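Local coordinates for protein probable nitrite reductase [nad(p)h] small subunit NIRD (Mycobacterium tuberculosis, PDB 4AIV) that serves as the small subunit that associates with NirB and is probably required for the NADH-dependent reduction of nitrite to ammonium in nitrate assimilation, at residues 31-36 against 99-104; 36-41 against 46-51; 69-74 against 89-94. All blocks are in the same frame, centred on the assembly; numbering follows the deposited sequence.

Contact 1 of 3, residues 31-36 against 99-104; sequences DGSQVA and PVYPAR
Val35 lays one methyl, CG2, on a face of the Tyr101 ring. The methyl carbon stands 3.7 Å from the ring centroid and 19° off the ring normal, a CH-pi contact displaced toward the rim so that CD1 is its nearest ring atom, at 3.5 Å. With CG2 anti to the carbonyl carbon and CG1 anti to the backbone N (chi1 151°), only CG2 meets the tyrosine, while CG1 is left for Ala47. That alanine sits on strand 45-49, which runs between strands 34-39 and 100-105 in the large antiparallel sheet of this Rieske-like domain, so the ring reaches across a whole intervening strand. At the far end of the ring two waters take over. Water 1, in the plane of the ring, lies 2.6 Å from Tyr101 OH and donates to Ser33 OG; water 2, also 2.6 Å from Tyr101 OH, donates to the backbone Gln34 O. Ser33 is itself held in an Asx turn: Asp31 OD1 accepts from Ser33 N at 3.0 Å and from Ser33 OG at 2.7 Å. The ring is thus held through dispersion on its face, and its hydroxyl joins the 31-36 segment by water-mediated rather than direct hydrogen bonds.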
loop_
_atom_site.group_PDB
_atom_site.type_symbol
_atom_site.label_atom_id
_atom_site.label_comp_id
_atom_site.label_asym_id
_atom_site.label_seq_id
_atom_site.Cartn_x
_atom_site.Cartn_y
_atom_site.Cartn_z
ATOM N N ASP A 31 -8.835 7.990 10.494
ATOM C CA ASP A 31 -9.631 7.151 11.395
ATOM C C ASP A 31 -8.788 6.110 12.133
ATOM O O ASP A 31 -9.321 5.256 12.835
ATOM C CB ASP A 31 -10.768 6.461 10.635
ATOM C CG ASP A 31 -10.279 5.319 9.768
ATOM O OD1 ASP A 31 -9.084 5.317 9.389
ATOM O OD2 ASP A 31 -11.092 4.425 9.450
ATOM N N GLY A 32 -7.471 6.174 11.963
ATOM C CA GLY A 32 -6.586 5.240 12.635
ATOM C C GLY A 32 -6.179 4.023 11.822
ATOM O O GLY A 32 -5.352 3.230 12.286
ATOM N N SER A 33 -6.748 3.859 10.624
ATOM C CA SER A 33 -6.313 2.785 9.724
ATOM C C SER A 33 -4.811 2.913 9.467
ATOM O O SER A 33 -4.289 4.026 9.346
ATOM C CB SER A 33 -7.048 2.849 8.377
ATOM O OG SER A 33 -8.448 2.881 8.556
ATOM N N GLN A 34 -4.129 1.775 9.396
ATOM C CA GLN A 34 -2.695 1.751 9.149
ATOM C C GLN A 34 -2.488 1.252 7.746
ATOM O O GLN A 34 -3.064 0.235 7.347
ATOM C CB GLN A 34 -1.975 0.803 10.106
ATOM C CG GLN A 34 -2.302 0.977 11.551
ATOM C CD GLN A 34 -1.540 -0.024 12.374
ATOM O OE1 GLN A 34 -0.531 -0.570 11.911
ATOM N NE2 GLN A 34 -2.014 -0.289 13.586
ATOM N N VAL A 35 -1.635 1.954 7.014
ATOM C CA VAL A 35 -1.484 1.739 5.587
ATOM C C VAL A 35 -0.011 1.545 5.209
ATOM O O VAL A 35 0.861 2.211 5.763
ATOM C CB VAL A 35 -2.075 2.959 4.854
ATOM C CG1 VAL A 35 -1.398 3.189 3.530
ATOM C CG2 VAL A 35 -3.588 2.791 4.710
ATOM N N ALA A 36 0.265 0.607 4.303
ATOM C CA ALA A 36 1.601 0.488 3.722
ATOM C C ALA A 36 1.594 1.202 2.368
ATOM O O ALA A 36 0.857 0.802 1.451
ATOM C CB ALA A 36 1.992 -0.980 3.553
ATOM N N PRO A 99 -6.666 -4.834 2.592
ATOM C CA PRO A 99 -7.425 -3.745 1.968
ATOM C C PRO A 99 -6.540 -2.909 1.063
ATOM O O PRO A 99 -5.324 -2.826 1.278
ATOM C CB PRO A 99 -7.885 -2.895 3.169
ATOM C CG PRO A 99 -6.919 -3.240 4.270
ATOM C CD PRO A 99 -6.625 -4.703 4.061
ATOM N N VAL A 100 -7.150 -2.299 0.054
ATOM C CA VAL A 100 -6.446 -1.373 -0.815
ATOM C C VAL A 100 -7.099 -0.011 -0.636
ATOM O O VAL A 100 -8.308 0.078 -0.432
ATOM C CB VAL A 100 -6.462 -1.836 -2.307
ATOM C CG1 VAL A 100 -7.900 -2.031 -2.808
ATOM C CG2 VAL A 100 -5.702 -0.855 -3.199
ATOM N N TYR A 101 -6.291 1.044 -0.655
ATOM C CA TYR A 101 -6.787 2.390 -0.406
ATOM C C TYR A 101 -6.452 3.252 -1.613
ATOM O O TYR A 101 -5.349 3.150 -2.157
ATOM C CB TYR A 101 -6.140 2.990 0.858
ATOM C CG TYR A 101 -6.449 2.223 2.124
ATOM C CD1 TYR A 101 -5.727 1.079 2.461
ATOM C CD2 TYR A 101 -7.476 2.625 2.972
ATOM C CE1 TYR A 101 -6.008 0.367 3.626
ATOM C CE2 TYR A 101 -7.766 1.919 4.137
ATOM C CZ TYR A 101 -7.036 0.791 4.453
ATOM O OH TYR A 101 -7.332 0.089 5.603
ATOM N N PRO A 102 -7.397 4.103 -2.035
ATOM C CA PRO A 102 -7.061 5.038 -3.120
ATOM C C PRO A 102 -5.837 5.871 -2.742
ATOM O O PRO A 102 -5.696 6.320 -1.597
ATOM C CB PRO A 102 -8.302 5.931 -3.221
ATOM C CG PRO A 102 -9.431 5.082 -2.648
ATOM C CD PRO A 102 -8.780 4.264 -1.546
ATOM N N ALA A 103 -4.937 6.041 -3.699
ATOM C CA ALA A 103 -3.718 6.795 -3.473
ATOM C C ALA A 103 -3.439 7.639 -4.707
ATOM O O ALA A 103 -3.552 7.167 -5.841
ATOM C CB ALA A 103 -2.559 5.857 -3.180
ATOM N N ARG A 104 -3.086 8.896 -4.486
ATOM C CA ARG A 104 -2.861 9.800 -5.601
ATOM C C ARG A 104 -1.660 10.702 -5.363
ATOM O O ARG A 104 -1.185 10.855 -4.226
ATOM C CB ARG A 104 -4.122 10.652 -5.855
ATOM C CG ARG A 104 -4.433 11.644 -4.742
ATOM C CD ARG A 104 -5.655 12.481 -5.096
ATOM N NE ARG A 104 -5.960 13.485 -4.073
ATOM C CZ ARG A 104 -7.084 14.192 -4.043
ATOM N NH1 ARG A 104 -8.010 13.996 -4.981
ATOM N NH2 ARG A 104 -7.291 15.080 -3.071
HETATM O O HOH W 1 -9.612 0.568 6.842
HETATM O O HOH W 2 -5.505 -1.062 7.132
#

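Contact 2 of 3, residues 36-41 against 46-51; sequences ALFRLD and HAVGNV
Ala36 to Phe38 run antiparallel to His46 to Val48, the two strand axes 4.8 Å apart at closest and inclined at 155°, with four backbone hydrogen bonds closing the pairs Ala36-Val48 and Phe38-His46. Of these, Ala36 N to Val48 O is very short at 2.6 Å. Between them Leu37 and Ala47 form the non-hydrogen-bonded pair, where Ala47 CA approaches Ala36 O and Leu37 CA approaches His46 O in CA-H...O contacts. On the face carrying Ala36, Phe38, His46 and Val48, the Phe38 ring is met at its edge by Val48 CG2, 4.3 Å from CE1. The same Val48 methyl packs against Ala36 CB.

These strands make the beta hairpin 34-39/45-49 of the six-stranded antiparallel sheet of the Rieske-like domain, with strand 25-28 flanking one side and 100-105 the other. Its Phe38 face looks at the smaller three-stranded sheet, where Val65 and Val74 receive the phenyl ring. On the other face, Leu37 CD1 comes to 4.2 Å from Ala47 CB, and both side chains pack on Val113 of strand 110-117.

Toward the hairpin turn, the side chains of Leu40 and His46 cross at about a right angle, with Leu40 CD1 3.6 Å from His46 CD2. On the imidazole, NE2 is hydrogen-bonded to Ser44 OG, which ties down the ring's rotation. A glycerol, probably from the crystallisation liquor, lies about 4 Å from the Leu40 side chain. At the opposite end Asn50 OD1 passes 3.5 Å from Ala36 CB; its hydrogen bond goes to the backbone N of Ser61.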
loop_
_atom_site.group_PDB
_atom_site.type_symbol
_atom_site.label_atom_id
_atom_site.label_comp_id
_atom_site.label_asym_id
_atom_site.label_seq_id
_atom_site.Cartn_x
_atom_site.Cartn_y
_atom_site.Cartn_z
ATOM N N ALA A 36 0.265 0.607 4.303
ATOM C CA ALA A 36 1.601 0.488 3.722
ATOM C C ALA A 36 1.594 1.202 2.368
ATOM O O ALA A 36 0.857 0.802 1.451
ATOM C CB ALA A 36 1.992 -0.980 3.553
ATOM N N LEU A 37 2.397 2.256 2.253
ATOM C CA LEU A 37 2.448 3.076 1.043
ATOM C C LEU A 37 3.744 2.844 0.269
ATOM O O LEU A 37 4.831 2.895 0.846
ATOM C CB LEU A 37 2.332 4.561 1.409
ATOM C CG LEU A 37 2.467 5.583 0.261
ATOM C CD1 LEU A 37 1.272 5.520 -0.728
ATOM C CD2 LEU A 37 2.647 7.002 0.814
ATOM N N PHE A 38 3.622 2.602 -1.035
ATOM C CA PHE A 38 4.774 2.358 -1.900
ATOM C C PHE A 38 4.708 3.231 -3.163
ATOM O O PHE A 38 3.648 3.371 -3.773
ATOM C CB PHE A 38 4.787 0.896 -2.369
ATOM C CG PHE A 38 4.777 -0.122 -1.253
ATOM C CD1 PHE A 38 3.578 -0.559 -0.697
ATOM C CD2 PHE A 38 5.967 -0.663 -0.780
ATOM C CE1 PHE A 38 3.570 -1.518 0.313
ATOM C CE2 PHE A 38 5.968 -1.622 0.239
ATOM C CZ PHE A 38 4.770 -2.042 0.785
ATOM N N ARG A 39 5.846 3.784 -3.568
ATOM C CA ARG A 39 5.996 4.355 -4.908
ATOM C C ARG A 39 6.756 3.351 -5.793
ATOM O O ARG A 39 7.745 2.751 -5.360
ATOM C CB ARG A 39 6.737 5.693 -4.832
ATOM C CG ARG A 39 7.378 6.171 -6.131
ATOM C CD ARG A 39 8.033 7.538 -5.927
ATOM N NE ARG A 39 8.810 7.963 -7.089
ATOM C CZ ARG A 39 9.503 9.096 -7.159
ATOM N NH1 ARG A 39 9.520 9.941 -6.133
ATOM N NH2 ARG A 39 10.176 9.386 -8.263
ATOM N N LEU A 40 6.289 3.149 -7.024
ATOM C CA LEU A 40 6.948 2.215 -7.940
ATOM C C LEU A 40 7.780 2.951 -8.989
ATOM O O LEU A 40 7.663 4.169 -9.142
ATOM C CB LEU A 40 5.915 1.326 -8.641
ATOM C CG LEU A 40 4.912 0.592 -7.741
ATOM C CD1 LEU A 40 4.031 -0.334 -8.566
ATOM C CD2 LEU A 40 5.624 -0.193 -6.632
ATOM N N ASP A 41 8.606 2.203 -9.717
ATOM C CA ASP A 41 9.429 2.772 -10.786
ATOM C C ASP A 41 8.634 3.482 -11.866
ATOM O O ASP A 41 9.112 4.470 -12.430
ATOM C CB ASP A 41 10.329 1.713 -11.419
ATOM C CG ASP A 41 11.497 1.337 -10.521
ATOM O OD1 ASP A 41 11.852 2.151 -9.630
ATOM O OD2 ASP A 41 12.052 0.231 -10.704
ATOM N N HIS A 46 0.912 3.328 -4.385
ATOM C CA HIS A 46 -0.103 2.344 -4.024
ATOM C C HIS A 46 -0.164 2.204 -2.510
ATOM O O HIS A 46 0.875 2.168 -1.837
ATOM C CB HIS A 46 0.201 0.992 -4.675
ATOM C CG HIS A 46 0.180 1.038 -6.170
ATOM N ND1 HIS A 46 -0.960 0.836 -6.912
ATOM C CD2 HIS A 46 1.165 1.317 -7.062
ATOM C CE1 HIS A 46 -0.690 0.971 -8.191
ATOM N NE2 HIS A 46 0.604 1.258 -8.316
ATOM N N ALA A 47 -1.376 2.129 -1.976
ATOM C CA ALA A 47 -1.563 2.002 -0.529
ATOM C C ALA A 47 -2.390 0.769 -0.206
ATOM O O ALA A 47 -3.527 0.617 -0.696
ATOM C CB ALA A 47 -2.230 3.256 0.040
ATOM N N VAL A 48 -1.814 -0.124 0.603
ATOM C CA VAL A 48 -2.518 -1.322 1.043
ATOM C C VAL A 48 -2.466 -1.426 2.573
ATOM O O VAL A 48 -1.716 -0.694 3.229
ATOM C CB VAL A 48 -1.953 -2.624 0.389
ATOM C CG1 VAL A 48 -2.130 -2.588 -1.134
ATOM C CG2 VAL A 48 -0.489 -2.836 0.762
ATOM N N GLY A 49 -3.277 -2.311 3.138
ATOM C CA GLY A 49 -3.248 -2.542 4.576
ATOM C C GLY A 49 -1.838 -2.815 5.085
ATOM O O GLY A 49 -1.082 -3.556 4.464
ATOM N N ASN A 50 -1.476 -2.206 6.208
ATOM C CA ASN A 50 -0.140 -2.395 6.776
ATOM C C ASN A 50 -0.020 -3.679 7.607
ATOM O O ASN A 50 1.088 -4.110 7.970
ATOM C CB ASN A 50 0.251 -1.184 7.630
ATOM C CG ASN A 50 1.744 -1.094 7.860
ATOM O OD1 ASN A 50 2.548 -1.398 6.966
ATOM N ND2 ASN A 50 2.129 -0.681 9.063
ATOM N N VAL A 51 -1.159 -4.291 7.912
ATOM C CA VAL A 51 -1.160 -5.482 8.752
ATOM C C VAL A 51 -1.173 -6.769 7.921
ATOM O O VAL A 51 -2.073 -6.989 7.104
ATOM C CB VAL A 51 -2.345 -5.477 9.741
ATOM C CG1 VAL A 51 -2.314 -6.726 10.611
ATOM C CG2 VAL A 51 -2.317 -4.213 10.595
#

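Contact 3 of 3, residues 69-74 against 89-94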
loop_
_atom_site.group_PDB
_atom_site.type_symbol
_atom_site.label_atom_id
_atom_site.label_comp_id
_atom_site.label_asym_id
_atom_site.label_seq_id
_atom_site.Cartn_x
_atom_site.Cartn_y
_atom_site.Cartn_z
ATOM N N GLY A 69 4.333 -12.256 -12.793
ATOM C CA GLY A 69 3.761 -12.266 -14.126
ATOM C C GLY A 69 3.417 -10.861 -14.590
ATOM O O GLY A 69 2.355 -10.630 -15.181
ATOM N N GLY A 70 4.312 -9.919 -14.298
ATOM C CA GLY A 70 4.125 -8.531 -14.686
ATOM C C GLY A 70 3.290 -7.721 -13.710
ATOM O O GLY A 70 3.151 -6.505 -13.855
ATOM N N ARG A 71 2.736 -8.390 -12.704
ATOM C CA ARG A 71 1.825 -7.737 -11.769
ATOM C C ARG A 71 2.555 -7.255 -10.515
ATOM O O ARG A 71 3.218 -8.041 -9.837
ATOM C CB ARG A 71 0.706 -8.698 -11.390
ATOM C CG ARG A 71 -0.436 -8.044 -10.675
ATOM C CD ARG A 71 -1.652 -8.910 -10.768
ATOM N NE ARG A 71 -2.758 -8.336 -10.022
ATOM C CZ ARG A 71 -3.828 -9.022 -9.654
ATOM N NH1 ARG A 71 -3.923 -10.309 -9.969
ATOM N NH2 ARG A 71 -4.792 -8.426 -8.964
ATOM N N ALA A 72 2.432 -5.960 -10.218
ATOM C CA ALA A 72 3.150 -5.354 -9.100
ATOM C C ALA A 72 2.665 -5.927 -7.767
ATOM O O ALA A 72 1.462 -6.052 -7.519
ATOM C CB ALA A 72 2.987 -3.840 -9.123
ATOM N N MET A 73 3.598 -6.292 -6.908
ATOM C CA MET A 73 3.196 -6.866 -5.638
ATOM C C MET A 73 4.177 -6.532 -4.543
ATOM O O MET A 73 5.269 -6.030 -4.802
ATOM C CB MET A 73 3.000 -8.389 -5.762
ATOM C CG MET A 73 4.189 -9.152 -6.360
ATOM S SD MET A 73 5.582 -9.383 -5.226
ATOM C CE MET A 73 6.369 -10.824 -5.957
ATOM N N VAL A 74 3.768 -6.796 -3.309
ATOM C CA VAL A 74 4.677 -6.724 -2.176
ATOM C C VAL A 74 4.676 -8.085 -1.469
ATOM O O VAL A 74 3.621 -8.707 -1.290
ATOM C CB VAL A 74 4.282 -5.582 -1.197
ATOM C CG1 VAL A 74 2.852 -5.768 -0.692
ATOM C CG2 VAL A 74 5.267 -5.499 -0.028
ATOM N N SER A 89 -5.199 -8.307 -3.245
ATOM C CA SER A 89 -5.377 -9.761 -3.198
ATOM C C SER A 89 -4.064 -10.496 -2.948
ATOM O O SER A 89 -3.015 -10.149 -3.507
ATOM C CB SER A 89 -6.046 -10.295 -4.473
ATOM O OG SER A 89 -5.264 -10.032 -5.625
ATOM N N CYS A 90 -4.120 -11.522 -2.107
ATOM C CA CYS A 90 -2.966 -12.390 -1.931
ATOM C C CYS A 90 -2.844 -13.265 -3.172
ATOM O O CYS A 90 -3.728 -14.070 -3.474
ATOM C CB CYS A 90 -3.109 -13.261 -0.687
ATOM S SG CYS A 90 -1.654 -14.308 -0.359
ATOM N N LEU A 91 -1.743 -13.106 -3.891
ATOM C CA LEU A 91 -1.549 -13.844 -5.132
ATOM C C LEU A 91 -1.226 -15.318 -4.866
ATOM O O LEU A 91 -1.325 -16.145 -5.763
ATOM C CB LEU A 91 -0.457 -13.179 -5.976
ATOM C CG LEU A 91 -0.747 -11.742 -6.445
ATOM C CD1 LEU A 91 0.466 -11.149 -7.165
ATOM C CD2 LEU A 91 -1.983 -11.697 -7.350
ATOM N N ASP A 92 -0.854 -15.646 -3.628
ATOM C CA ASP A 92 -0.504 -17.032 -3.270
ATOM C C ASP A 92 -1.670 -17.809 -2.644
ATOM O O ASP A 92 -1.635 -19.038 -2.572
ATOM C CB ASP A 92 0.686 -17.065 -2.309
ATOM C CG ASP A 92 1.953 -16.457 -2.910
ATOM O OD1 ASP A 92 2.128 -16.487 -4.153
ATOM O OD2 ASP A 92 2.782 -15.961 -2.121
ATOM N N ASP A 93 -2.683 -17.084 -2.174
ATOM C CA ASP A 93 -3.861 -17.688 -1.549
ATOM C C ASP A 93 -5.051 -16.778 -1.797
ATOM O O ASP A 93 -5.246 -15.792 -1.080
ATOM C CB ASP A 93 -3.644 -17.874 -0.040
ATOM C CG ASP A 93 -4.762 -18.682 0.629
ATOM O OD1 ASP A 93 -5.859 -18.819 0.047
ATOM O OD2 ASP A 93 -4.544 -19.170 1.759
ATOM N N PRO A 94 -5.857 -17.114 -2.817
ATOM C CA PRO A 94 -6.996 -16.318 -3.289
ATOM C C PRO A 94 -8.018 -15.975 -2.200
ATOM O O PRO A 94 -8.759 -15.000 -2.357
ATOM C CB PRO A 94 -7.636 -17.219 -4.350
ATOM C CG PRO A 94 -6.510 -18.075 -4.841
ATOM C CD PRO A 94 -5.661 -18.333 -3.624
HETATM O O HOH W 3 -6.091 -11.188 -7.977
#
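Leu91 divides its two methyls between Arg71 and Met73. CD1 packs 4.0 Å from Met73 CB, on the inner, better buried side, and CD2 lies over one face of the Arg71 guanidinium, 3.5 Å from NH1. The leucine can serve both because its fork opens toward strand 71-75. Met73 touches with its CB methylene; its chain bends at chi2 (76°), and the sulfur takes no part in this contact.

Strand 71-75 is the middle strand of the three-stranded antiparallel sheet in this Rieske-like domain, and 89-94 belongs to the loop leading from strand 82-84 back to the larger sheet. In cluster-bearing Rieske proteins the smaller unit holds the iron-sulfur cluster; this chain lacks the usual Cys-X-His ligand motif. Ala84, on the neighbouring strand 82-84, is touched by Arg71, Ser89 and Leu91 alike.

The outer side is looser and polar. Arg71 stretches from the strand, CG anti to the backbone N (chi1 -168°) and extended as far as NE, until its guanidinium nears Ser89. There a water joins them, accepting from Arg71 NH1 at 3.1 Å and donating to Ser89 OG at 2.7 Å. The stronger partners of this end are acidic: Arg71 NH2 forms salt bridges with Asp86 OD1 and Asp87 OD2, and Ser89 OG is hydrogen-bonded to Asp87 OD1. Two carboxylates beside the guanidinium would be expected to stabilise its positive charge. Within the loop, Asp92 N makes a weak hydrogen bond to Cys90 SG, and Asp93 N another weak one to Cys90 O.

Contacts 1 and 2 belong to one sheet, share Ala36 and have centres 8 Å apart; Tyr101 N probably bonds to Ala47 O at 2.8 Å, so strand 100-105 of contact 1 pairs directly with strand 45-49 of contact 2. Contact 3 lies in the smaller sheet, its centre 13 Å from that of contact 2 and 18 Å from that of contact 1. The sheets meet at contact 2: Phe38 CZ packs 3.6 Å from Val74 CG2, and Leu40 CD1 lies 3.7 Å from Ala72 CB. Neither cysteine of the chain lies in a Cys-X-His motif, so the Rieske-like fold probably holds no conventional cluster.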